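Long-range contact in FAD-binding PCMH-type domain-containing protein (Gibberella zeae, PDB 6YJO), which binds FAD covalently and probably acts as an oxidoreductase on oligosaccharides: residues A52-R64 / R336-T348. Sequence-based numbering, arbitrary orientation.
Sequences AQWVKEVKPYNLR and RRPYDQHSTFYST. With FAD (flavin-adenine dinucleotide), chain C.
Asn62 lays its amide flat over the ring of Phe345, the two planes 8° apart and ND2 above the ring centre. The same amide bonds the Phe345 backbone twice: Phe345 N gives to Asn62 OD1 (3.1 Å), and Asn62 ND2 gives to Phe345 O (2.9 Å). Arg64 NE reaches that carbonyl oxygen from the opposite face of its plane, at 2.8 Å. CG of Asn62 is anti to its own N (chi1 -169°), and Arg64 N closes an Asx turn onto OD1. Together with the two Phe345 bonds this holds the amide's rotation. Alongside, Asn62 and Ser343 form a single beta bridge: Ser343 N gives to Tyr61 O (2.9 Å) and Leu63 N to Ser343 O. This joins the loop after helix 52-57 to the lead-in of 346-352, an edge strand of the antiparallel sheet of seven. The Tyr61 ring meets Phe345 rim to rim, and its CE2 lies 3.4 Å from FAD C8M. The ring also meets that of His102, a covalent FAD attachment site. Further along, Lys59 CD packs over the His342 face, while His342 ND1 gives to Pro60 O. At the far end Arg337 NH2 gives a nearly straight hydrogen bond to Glu57 OE1 (2.6 Å), part of a salt bridge. Gln53 NE2 gives to the same oxygen, and Arg337 NH1 makes a second salt bridge, to Asp121.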
loop_
_atom_site.group_PDB
_atom_site.type_symbol
_atom_site.label_atom_id
_atom_site.label_comp_id
_atom_site.label_asym_id
_atom_site.label_seq_id
_atom_site.Cartn_x
_atom_site.Cartn_y
_atom_site.Cartn_z
ATOM N N ALA A 52 -26.647 0.296 15.686
ATOM C CA ALA A 52 -26.663 -0.106 14.283
ATOM C C ALA A 52 -25.401 0.358 13.569
ATOM O O ALA A 52 -24.792 -0.404 12.809
ATOM C CB ALA A 52 -27.906 0.447 13.587
ATOM N N GLN A 53 -24.986 1.607 13.802
ATOM C CA GLN A 53 -23.769 2.104 13.171
ATOM C C GLN A 53 -22.536 1.368 13.681
ATOM O O GLN A 53 -21.582 1.157 12.922
ATOM C CB GLN A 53 -23.628 3.607 13.413
ATOM C CG GLN A 53 -22.456 4.253 12.688
ATOM C CD GLN A 53 -22.483 3.994 11.195
ATOM O OE1 GLN A 53 -23.550 3.903 10.587
ATOM N NE2 GLN A 53 -21.304 3.863 10.597
ATOM N N TRP A 54 -22.538 0.971 14.957
ATOM C CA TRP A 54 -21.414 0.213 15.499
ATOM C C TRP A 54 -21.220 -1.105 14.758
ATOM O O TRP A 54 -20.082 -1.550 14.573
ATOM C CB TRP A 54 -21.624 -0.046 16.992
ATOM C CG TRP A 54 -20.556 -0.909 17.611
ATOM C CD1 TRP A 54 -20.485 -2.274 17.589
ATOM C CD2 TRP A 54 -19.406 -0.462 18.343
ATOM N NE1 TRP A 54 -19.364 -2.703 18.258
ATOM C CE2 TRP A 54 -18.684 -1.610 18.730
ATOM C CE3 TRP A 54 -18.917 0.797 18.708
ATOM C CZ2 TRP A 54 -17.500 -1.535 19.466
ATOM C CZ3 TRP A 54 -17.744 0.867 19.437
ATOM C CH2 TRP A 54 -17.049 -0.290 19.807
ATOM N N VAL A 55 -22.310 -1.740 14.323
ATOM C CA VAL A 55 -22.187 -3.013 13.619
ATOM C C VAL A 55 -21.712 -2.788 12.188
ATOM O O VAL A 55 -21.072 -3.665 11.598
ATOM C CB VAL A 55 -23.523 -3.783 13.664
ATOM C CG1 VAL A 55 -24.355 -3.532 12.406
ATOM C CG2 VAL A 55 -23.267 -5.266 13.863
ATOM N N LYS A 56 -22.009 -1.618 11.615
ATOM C CA LYS A 56 -21.593 -1.286 10.260
ATOM C C LYS A 56 -20.162 -0.767 10.208
ATOM O O LYS A 56 -19.510 -0.897 9.168
ATOM C CB LYS A 56 -22.561 -0.246 9.682
ATOM C CG LYS A 56 -22.590 -0.144 8.161
ATOM C CD LYS A 56 -23.616 0.884 7.703
ATOM C CE LYS A 56 -25.045 0.367 7.793
ATOM N NZ LYS A 56 -25.373 -0.613 6.727
ATOM N N GLU A 57 -19.663 -0.200 11.310
ATOM C CA GLU A 57 -18.308 0.330 11.380
ATOM C C GLU A 57 -17.294 -0.723 11.798
ATOM O O GLU A 57 -16.122 -0.632 11.415
ATOM C CB GLU A 57 -18.253 1.501 12.369
ATOM C CG GLU A 57 -17.065 2.420 12.168
ATOM C CD GLU A 57 -17.146 3.193 10.867
ATOM O OE1 GLU A 57 -18.017 4.081 10.759
ATOM O OE2 GLU A 57 -16.351 2.900 9.949
ATOM N N VAL A 58 -17.726 -1.719 12.578
ATOM C CA VAL A 58 -16.842 -2.786 13.043
ATOM C C VAL A 58 -16.618 -3.850 11.979
ATOM O O VAL A 58 -15.726 -4.693 12.135
ATOM C CB VAL A 58 -17.443 -3.352 14.345
ATOM C CG1 VAL A 58 -16.948 -4.761 14.632
ATOM C CG2 VAL A 58 -17.128 -2.419 15.512
ATOM N N LYS A 59 -17.383 -3.819 10.897
ATOM C CA LYS A 59 -17.211 -4.742 9.781
ATOM C C LYS A 59 -15.921 -4.411 9.035
ATOM O O LYS A 59 -15.849 -3.349 8.402
ATOM C CB LYS A 59 -18.416 -4.646 8.842
ATOM C CG LYS A 59 -18.826 -5.960 8.183
ATOM C CD LYS A 59 -19.535 -5.709 6.860
ATOM C CE LYS A 59 -20.328 -6.914 6.384
ATOM N NZ LYS A 59 -20.443 -6.955 4.898
ATOM N N PRO A 60 -14.898 -5.266 9.062
ATOM C CA PRO A 60 -13.627 -4.920 8.415
ATOM C C PRO A 60 -13.760 -4.958 6.898
ATOM O O PRO A 60 -14.748 -5.452 6.353
ATOM C CB PRO A 60 -12.683 -6.010 8.923
ATOM C CG PRO A 60 -13.577 -7.208 9.014
ATOM C CD PRO A 60 -14.917 -6.679 9.485
ATOM N N TYR A 61 -12.742 -4.433 6.204
ATOM C CA TYR A 61 -12.665 -4.666 4.764
ATOM C C TYR A 61 -12.431 -6.143 4.480
ATOM O O TYR A 61 -13.243 -6.798 3.819
ATOM C CB TYR A 61 -11.563 -3.825 4.117
ATOM C CG TYR A 61 -11.387 -4.179 2.655
ATOM C CD1 TYR A 61 -12.321 -3.779 1.705
ATOM C CD2 TYR A 61 -10.307 -4.939 2.227
ATOM C CE1 TYR A 61 -12.176 -4.114 0.373
ATOM C CE2 TYR A 61 -10.153 -5.276 0.891
ATOM C CZ TYR A 61 -11.095 -4.864 -0.030
ATOM O OH TYR A 61 -10.964 -5.185 -1.362
ATOM N N ASN A 62 -11.328 -6.687 4.988
ATOM C CA ASN A 62 -11.075 -8.123 4.908
ATOM C C ASN A 62 -11.966 -8.803 5.936
ATOM O O ASN A 62 -11.682 -8.778 7.134
ATOM C CB ASN A 62 -9.605 -8.444 5.158
ATOM C CG ASN A 62 -9.263 -9.879 4.818
ATOM O OD1 ASN A 62 -10.150 -10.676 4.501
ATOM N ND2 ASN A 62 -7.980 -10.223 4.889
ATOM N N LEU A 63 -13.058 -9.409 5.468
ATOM C CA LEU A 63 -13.991 -10.090 6.358
ATOM C C LEU A 63 -13.350 -11.253 7.097
ATOM O O LEU A 63 -13.932 -11.740 8.073
ATOM C CB LEU A 63 -15.199 -10.585 5.555
ATOM C CG LEU A 63 -16.164 -9.488 5.107
ATOM C CD1 LEU A 63 -17.230 -10.033 4.168
ATOM C CD2 LEU A 63 -16.806 -8.814 6.312
ATOM N N ARG A 64 -12.166 -11.699 6.669
ATOM C CA ARG A 64 -11.521 -12.828 7.325
ATOM C C ARG A 64 -11.066 -12.473 8.736
ATOM O O ARG A 64 -11.003 -13.352 9.603
ATOM C CB ARG A 64 -10.336 -13.304 6.486
ATOM C CG ARG A 64 -9.734 -14.627 6.946
ATOM C CD ARG A 64 -8.594 -15.061 6.035
ATOM N NE ARG A 64 -7.526 -14.065 5.993
ATOM C CZ ARG A 64 -6.554 -13.967 6.892
ATOM N NH1 ARG A 64 -6.500 -14.802 7.919
ATOM N NH2 ARG A 64 -5.632 -13.024 6.768
ATOM N N ARG A 336 -16.096 7.971 -1.110
ATOM C CA ARG A 336 -16.187 8.735 0.127
ATOM C C ARG A 336 -17.004 7.946 1.138
ATOM O O ARG A 336 -17.478 6.838 0.864
ATOM C CB ARG A 336 -16.817 10.113 -0.104
ATOM C CG ARG A 336 -16.030 11.001 -1.047
ATOM C CD ARG A 336 -16.658 12.374 -1.197
ATOM N NE ARG A 336 -16.498 13.191 0.003
ATOM C CZ ARG A 336 -16.513 14.521 0.017
ATOM N NH1 ARG A 336 -16.667 15.209 -1.107
ATOM N NH2 ARG A 336 -16.361 15.169 1.164
ATOM N N ARG A 337 -17.173 8.535 2.307
ATOM C CA ARG A 337 -17.992 7.973 3.369
ATOM C C ARG A 337 -19.471 8.224 3.077
ATOM O O ARG A 337 -19.840 9.318 2.643
ATOM C CB ARG A 337 -17.610 8.595 4.710
ATOM C CG ARG A 337 -18.446 8.139 5.883
ATOM C CD ARG A 337 -17.907 8.720 7.179
ATOM N NE ARG A 337 -18.534 8.111 8.349
ATOM C CZ ARG A 337 -18.156 6.953 8.880
ATOM N NH1 ARG A 337 -17.154 6.269 8.344
ATOM N NH2 ARG A 337 -18.784 6.475 9.945
ATOM N N PRO A 338 -20.348 7.234 3.318
ATOM C CA PRO A 338 -20.041 5.923 3.902
ATOM C C PRO A 338 -19.466 4.930 2.890
ATOM O O PRO A 338 -19.757 5.017 1.697
ATOM C CB PRO A 338 -21.401 5.452 4.412
ATOM C CG PRO A 338 -22.363 6.040 3.432
ATOM C CD PRO A 338 -21.785 7.373 3.016
ATOM N N TYR A 339 -18.672 3.982 3.385
ATOM C CA TYR A 339 -17.925 3.047 2.554
ATOM C C TYR A 339 -18.197 1.635 3.049
ATOM O O TYR A 339 -17.997 1.344 4.233
ATOM C CB TYR A 339 -16.427 3.365 2.610
ATOM C CG TYR A 339 -15.565 2.573 1.660
ATOM C CD1 TYR A 339 -15.495 2.902 0.311
ATOM C CD2 TYR A 339 -14.793 1.516 2.118
ATOM C CE1 TYR A 339 -14.693 2.184 -0.556
ATOM C CE2 TYR A 339 -13.988 0.797 1.263
ATOM C CZ TYR A 339 -13.940 1.135 -0.074
ATOM O OH TYR A 339 -13.135 0.415 -0.932
ATOM N N ASP A 340 -18.657 0.764 2.152
ATOM C CA ASP A 340 -19.066 -0.589 2.527
ATOM C C ASP A 340 -18.588 -1.598 1.486
ATOM O O ASP A 340 -19.366 -2.387 0.948
ATOM C CB ASP A 340 -20.584 -0.652 2.709
ATOM C CG ASP A 340 -21.012 -1.731 3.686
ATOM O OD1 ASP A 340 -20.634 -1.641 4.872
ATOM O OD2 ASP A 340 -21.728 -2.665 3.269
ATOM N N GLN A 341 -17.286 -1.580 1.200
ATOM C CA GLN A 341 -16.645 -2.599 0.382
ATOM C C GLN A 341 -15.978 -3.629 1.280
ATOM O O GLN A 341 -15.401 -3.286 2.315
ATOM C CB GLN A 341 -15.595 -1.998 -0.549
ATOM C CG GLN A 341 -16.154 -1.131 -1.658
ATOM C CD GLN A 341 -17.147 -1.875 -2.531
ATOM O OE1 GLN A 341 -16.767 -2.714 -3.345
ATOM N NE2 GLN A 341 -18.428 -1.572 -2.361
ATOM N N HIS A 342 -16.049 -4.893 0.872
ATOM C CA HIS A 342 -15.507 -5.972 1.680
ATOM C C HIS A 342 -15.015 -7.089 0.773
ATOM O O HIS A 342 -15.503 -7.268 -0.345
ATOM C CB HIS A 342 -16.548 -6.513 2.671
ATOM C CG HIS A 342 -17.401 -5.448 3.283
ATOM N ND1 HIS A 342 -16.936 -4.593 4.258
ATOM C CD2 HIS A 342 -18.681 -5.081 3.038
ATOM C CE1 HIS A 342 -17.896 -3.750 4.595
ATOM N NE2 HIS A 342 -18.966 -4.030 3.873
ATOM N N SER A 343 -14.031 -7.826 1.275
ATOM C CA SER A 343 -13.576 -9.066 0.669
ATOM C C SER A 343 -13.114 -9.973 1.799
ATOM O O SER A 343 -13.043 -9.560 2.958
ATOM C CB SER A 343 -12.456 -8.811 -0.348
ATOM O OG SER A 343 -12.033 -10.017 -0.959
ATOM N N THR A 344 -12.819 -11.226 1.463
ATOM C CA THR A 344 -12.247 -12.165 2.429
ATOM C C THR A 344 -11.121 -12.918 1.731
ATOM O O THR A 344 -11.368 -13.700 0.809
ATOM C CB THR A 344 -13.303 -13.123 2.991
ATOM O OG1 THR A 344 -12.817 -14.471 2.936
ATOM C CG2 THR A 344 -14.630 -12.999 2.242
ATOM N N PHE A 345 -9.889 -12.677 2.178
ATOM C CA PHE A 345 -8.705 -13.048 1.414
ATOM C C PHE A 345 -7.505 -13.139 2.346
ATOM O O PHE A 345 -7.547 -12.697 3.499
ATOM C CB PHE A 345 -8.433 -12.023 0.311
ATOM C CG PHE A 345 -8.142 -10.648 0.839
ATOM C CD1 PHE A 345 -9.176 -9.779 1.150
ATOM C CD2 PHE A 345 -6.837 -10.233 1.055
ATOM C CE1 PHE A 345 -8.917 -8.520 1.651
ATOM C CE2 PHE A 345 -6.571 -8.970 1.559
ATOM C CZ PHE A 345 -7.614 -8.113 1.857
ATOM N N TYR A 346 -6.422 -13.709 1.816
ATOM C CA TYR A 346 -5.111 -13.680 2.449
ATOM C C TYR A 346 -4.069 -13.403 1.376
ATOM O O TYR A 346 -4.132 -13.979 0.285
ATOM C CB TYR A 346 -4.796 -14.998 3.164
ATOM C CG TYR A 346 -3.329 -15.182 3.480
ATOM C CD1 TYR A 346 -2.692 -14.371 4.410
ATOM C CD2 TYR A 346 -2.579 -16.167 2.847
ATOM C CE1 TYR A 346 -1.351 -14.534 4.702
ATOM C CE2 TYR A 346 -1.234 -16.336 3.133
ATOM C CZ TYR A 346 -0.629 -15.515 4.065
ATOM O OH TYR A 346 0.705 -15.668 4.365
ATOM N N SER A 347 -3.116 -12.521 1.681
ATOM C CA SER A 347 -2.124 -12.110 0.698
ATOM C C SER A 347 -0.744 -12.015 1.334
ATOM O O SER A 347 -0.591 -11.966 2.558
ATOM C CB SER A 347 -2.478 -10.761 0.052
ATOM O OG SER A 347 -3.688 -10.844 -0.678
ATOM N N THR A 348 0.264 -11.987 0.465
ATOM C CA THR A 348 1.647 -11.774 0.867
ATOM C C THR A 348 2.382 -11.158 -0.314
ATOM O O THR A 348 1.844 -11.060 -1.419
ATOM C CB THR A 348 2.309 -13.078 1.327
ATOM O OG1 THR A 348 3.642 -12.807 1.784
ATOM C CG2 THR A 348 2.354 -14.101 0.193
HETATM P PA FAD C . -6.316 1.225 7.009
HETATM O O1A FAD C . -6.672 -0.119 7.522
HETATM O O2A FAD C . -7.297 2.336 7.420
HETATM O O5B FAD C . -4.847 1.615 7.427
HETATM C C5B FAD C . -3.747 0.701 7.236
HETATM C C4B FAD C . -2.631 1.066 8.177
HETATM O O4B FAD C . -2.476 2.506 8.202
HETATM C C3B FAD C . -2.856 0.643 9.625
HETATM O O3B FAD C . -1.623 0.310 10.254
HETATM C C2B FAD C . -3.485 1.895 10.233
HETATM O O2B FAD C . -3.292 1.964 11.638
HETATM C C1B FAD C . -2.690 2.985 9.517
HETATM N N9A FAD C . -3.371 4.276 9.454
HETATM C C8A FAD C . -4.545 4.577 8.811
HETATM N N7A FAD C . -4.922 5.826 8.937
HETATM C C5A FAD C . -3.923 6.390 9.723
HETATM C C6A FAD C . -3.733 7.692 10.217
HETATM N N6A FAD C . -4.568 8.709 9.993
HETATM N N1A FAD C . -2.633 7.916 10.970
HETATM C C2A FAD C . -1.792 6.906 11.199
HETATM N N3A FAD C . -1.868 5.640 10.784
HETATM C C4A FAD C . -2.969 5.444 10.045
HETATM N N1 FAD C . -1.229 -0.946 -2.366
HETATM C C2 FAD C . -0.368 -0.574 -3.359
HETATM O O2 FAD C . 0.797 -0.241 -3.115
HETATM N N3 FAD C . -0.802 -0.563 -4.676
HETATM C C4 FAD C . -2.066 -0.904 -5.116
HETATM O O4 FAD C . -2.341 -0.857 -6.314
HETATM C C4X FAD C . -2.970 -1.298 -4.053
HETATM N N5 FAD C . -4.187 -1.636 -4.378
HETATM C C5X FAD C . -5.050 -2.007 -3.359
HETATM C C6 FAD C . -6.343 -2.402 -3.680
HETATM C C7 FAD C . -7.258 -2.755 -2.696
HETATM C C7M FAD C . -8.656 -3.151 -3.092
HETATM C C8 FAD C . -6.847 -2.785 -1.352
HETATM C C8M FAD C . -7.800 -3.172 -0.255
HETATM C C9 FAD C . -5.545 -2.415 -1.026
HETATM C C9A FAD C . -4.648 -2.034 -2.015
HETATM N N10 FAD C . -3.328 -1.648 -1.713
HETATM C C10 FAD C . -2.458 -1.284 -2.707
HETATM C "C1'" FAD C . -2.835 -1.684 -0.330
HETATM C "C2'" FAD C . -2.931 -0.352 0.397
HETATM O "O2'" FAD C . -1.876 0.510 -0.028
HETATM C "C3'" FAD C . -2.791 -0.607 1.898
HETATM O "O3'" FAD C . -3.776 -1.562 2.276
HETATM C "C4'" FAD C . -2.960 0.635 2.771
HETATM O "O4'" FAD C . -1.989 0.635 3.817
HETATM C "C5'" FAD C . -4.349 0.695 3.362
HETATM O "O5'" FAD C . -4.592 2.022 3.867
HETATM P P FAD C . -6.003 2.422 4.417
HETATM O O1P FAD C . -5.896 3.731 5.203
HETATM O O2P FAD C . -6.992 2.389 3.310
HETATM O O3P FAD C . -6.269 1.203 5.425
HETATM O O HOH W 1 -4.328 -11.029 4.601
#